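Local coordinates for protein hypoxanthine-guanine phosphoribosyltransferase (Thermus thermophilus, PDB 3ACC) that probably makes GMP and IMP in purine salvage, joining guanine or hypoxanthine to the phosphoribosyl group of 5-phospho-alpha-D-ribose 1-diphosphate, at residues A130-P135 against L147-E152. Numbering follows the deposited sequence.
With 5GP (guanosine-5'-monophosphate), chain B.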
# COMPACT_ATOMS: atom_id res chain seq x y z
N ALA A 130 -7.14 -12.98 0.75
CA ALA A 130 -5.82 -13.19 1.35
C ALA A 130 -4.89 -13.71 0.27
O ALA A 130 -5.26 -14.60 -0.49
CB ALA A 130 -5.90 -14.19 2.50
N LEU A 131 -3.68 -13.16 0.19
CA LEU A 131 -2.76 -13.63 -0.83
C LEU A 131 -2.36 -15.08 -0.61
O LEU A 131 -2.29 -15.85 -1.57
CB LEU A 131 -1.50 -12.77 -0.86
CG LEU A 131 -0.46 -13.24 -1.89
CD1 LEU A 131 -1.04 -13.14 -3.29
CD2 LEU A 131 0.79 -12.39 -1.77
N LEU A 132 -2.13 -15.44 0.65
CA LEU A 132 -1.69 -16.79 0.99
C LEU A 132 -2.39 -17.42 2.19
O LEU A 132 -2.99 -16.74 3.02
CB LEU A 132 -0.19 -16.77 1.27
CG LEU A 132 0.71 -16.17 0.18
CD1 LEU A 132 2.10 -15.92 0.76
CD2 LEU A 132 0.76 -17.12 -1.01
N SER A 133 -2.29 -18.75 2.27
CA SER A 133 -2.87 -19.50 3.38
C SER A 133 -2.11 -20.81 3.64
O SER A 133 -1.80 -21.56 2.70
CB SER A 133 -4.35 -19.81 3.10
OG SER A 133 -4.92 -20.55 4.17
N LYS A 134 -1.78 -21.05 4.90
CA LYS A 134 -1.07 -22.27 5.31
C LYS A 134 -2.04 -23.07 6.19
O LYS A 134 -1.88 -23.13 7.41
CB LYS A 134 0.20 -21.90 6.10
CG LYS A 134 1.21 -21.10 5.28
CD LYS A 134 2.46 -20.69 6.08
CE LYS A 134 2.12 -19.70 7.19
NZ LYS A 134 3.35 -19.22 7.90
N PRO A 135 -3.05 -23.70 5.58
CA PRO A 135 -4.06 -24.49 6.29
C PRO A 135 -3.58 -25.59 7.23
O PRO A 135 -4.31 -25.99 8.13
CB PRO A 135 -4.94 -25.01 5.16
CG PRO A 135 -3.98 -25.17 4.03
CD PRO A 135 -3.17 -23.89 4.12
N LEU A 147 -8.78 -16.45 -2.35
CA LEU A 147 -7.44 -16.89 -2.00
C LEU A 147 -6.49 -16.90 -3.18
O LEU A 147 -6.83 -17.39 -4.26
CB LEU A 147 -7.48 -18.29 -1.39
CG LEU A 147 -6.13 -18.93 -1.04
CD1 LEU A 147 -5.38 -18.02 -0.08
CD2 LEU A 147 -6.36 -20.30 -0.41
N GLY A 148 -5.30 -16.34 -2.97
CA GLY A 148 -4.32 -16.32 -4.03
C GLY A 148 -3.74 -17.71 -4.23
O GLY A 148 -3.94 -18.34 -5.26
N PHE A 149 -3.03 -18.19 -3.21
CA PHE A 149 -2.39 -19.50 -3.26
C PHE A 149 -2.42 -20.16 -1.89
O PHE A 149 -2.23 -19.51 -0.87
CB PHE A 149 -0.92 -19.36 -3.65
CG PHE A 149 -0.67 -18.54 -4.88
CD1 PHE A 149 -0.54 -19.14 -6.13
CD2 PHE A 149 -0.54 -17.15 -4.79
CE1 PHE A 149 -0.27 -18.38 -7.26
CE2 PHE A 149 -0.27 -16.38 -5.92
CZ PHE A 149 -0.13 -17.00 -7.16
N GLU A 150 -2.67 -21.47 -1.88
CA GLU A 150 -2.65 -22.24 -0.64
C GLU A 150 -1.24 -22.83 -0.67
O GLU A 150 -0.82 -23.37 -1.70
CB GLU A 150 -3.70 -23.35 -0.67
CG GLU A 150 -3.64 -24.31 0.52
CD GLU A 150 -4.68 -25.40 0.44
OE1 GLU A 150 -5.87 -25.12 0.72
OE2 GLU A 150 -4.32 -26.53 0.08
N ILE A 151 -0.51 -22.72 0.43
CA ILE A 151 0.87 -23.23 0.47
C ILE A 151 1.16 -24.14 1.66
O ILE A 151 0.39 -24.21 2.63
CB ILE A 151 1.88 -22.06 0.53
CG1 ILE A 151 1.63 -21.23 1.80
CG2 ILE A 151 1.77 -21.19 -0.73
CD1 ILE A 151 2.62 -20.11 2.02
N GLU A 152 2.29 -24.83 1.59
CA GLU A 152 2.71 -25.71 2.67
C GLU A 152 3.21 -24.83 3.80
O GLU A 152 3.38 -23.62 3.64
CB GLU A 152 3.83 -26.64 2.21
CG GLU A 152 5.10 -25.93 1.74
CD GLU A 152 6.23 -26.89 1.43
OE1 GLU A 152 6.79 -27.49 2.38
OE2 GLU A 152 6.55 -27.06 0.24
P 5GP B . -2.19 -15.82 12.13
O1P 5GP B . -1.58 -16.94 12.86
O2P 5GP B . -3.03 -14.92 13.15
O3P 5GP B . -3.17 -16.38 10.98
O5' 5GP B . -0.99 -14.97 11.43
C5' 5GP B . -1.41 -13.62 11.29
C4' 5GP B . -0.24 -12.76 10.81
O4' 5GP B . 1.04 -13.43 11.07
C3' 5GP B . -0.28 -12.59 9.28
O3' 5GP B . -1.17 -11.53 8.91
C2' 5GP B . 1.17 -12.25 8.96
O2' 5GP B . 1.45 -10.85 9.16
C1' 5GP B . 1.95 -13.12 9.97
N9 5GP B . 2.50 -14.31 9.29
C8 5GP B . 2.05 -15.60 9.37
N7 5GP B . 2.79 -16.38 8.62
C5 5GP B . 3.76 -15.63 8.03
C6 5GP B . 4.84 -15.90 7.13
O6 5GP B . 5.06 -17.03 6.72
N1 5GP B . 5.64 -14.85 6.74
C2 5GP B . 5.41 -13.58 7.20
N2 5GP B . 6.22 -12.54 6.80
N3 5GP B . 4.41 -13.32 8.03
C4 5GP B . 3.58 -14.30 8.46
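K134 crosses I151 at an angle, its CG 3.5 Å from I151 CG1. Its chain stays extended to CD and bends at chi3 (-66°), which carries NZ to the guanine of GMP. NZ donates to N7 and O6, each at 3.0 Å, and also to A154 O. D106 adds a weak, long ion pair. Strands 132-133 and 146-150 run parallel beside each other. I151 N gives a nearly straight bond to S133 O, 2.9 Å at 174°. F149 N binds L131 O at 3.0 Å; the return bond from S133 N to F149 O is weak. The buried, packed side is apolar: L132 CD2 lies 3.8 Å from F149 CB and also meets I151 CG2, with V156 and I104 closing round L132 and I151. On the solvent side P135 CG touches E150 CG at 3.6 Å, but both residues are exposed. Replacing K134 by an alanine is likely to leave N7, O6 and A154 O without this shared donor and to open a gap over I151. One NZ reading both acceptors suits guanine and hypoxanthine, consistent with the preference for 6-oxopurines expected of this phosphoribosyltransferase.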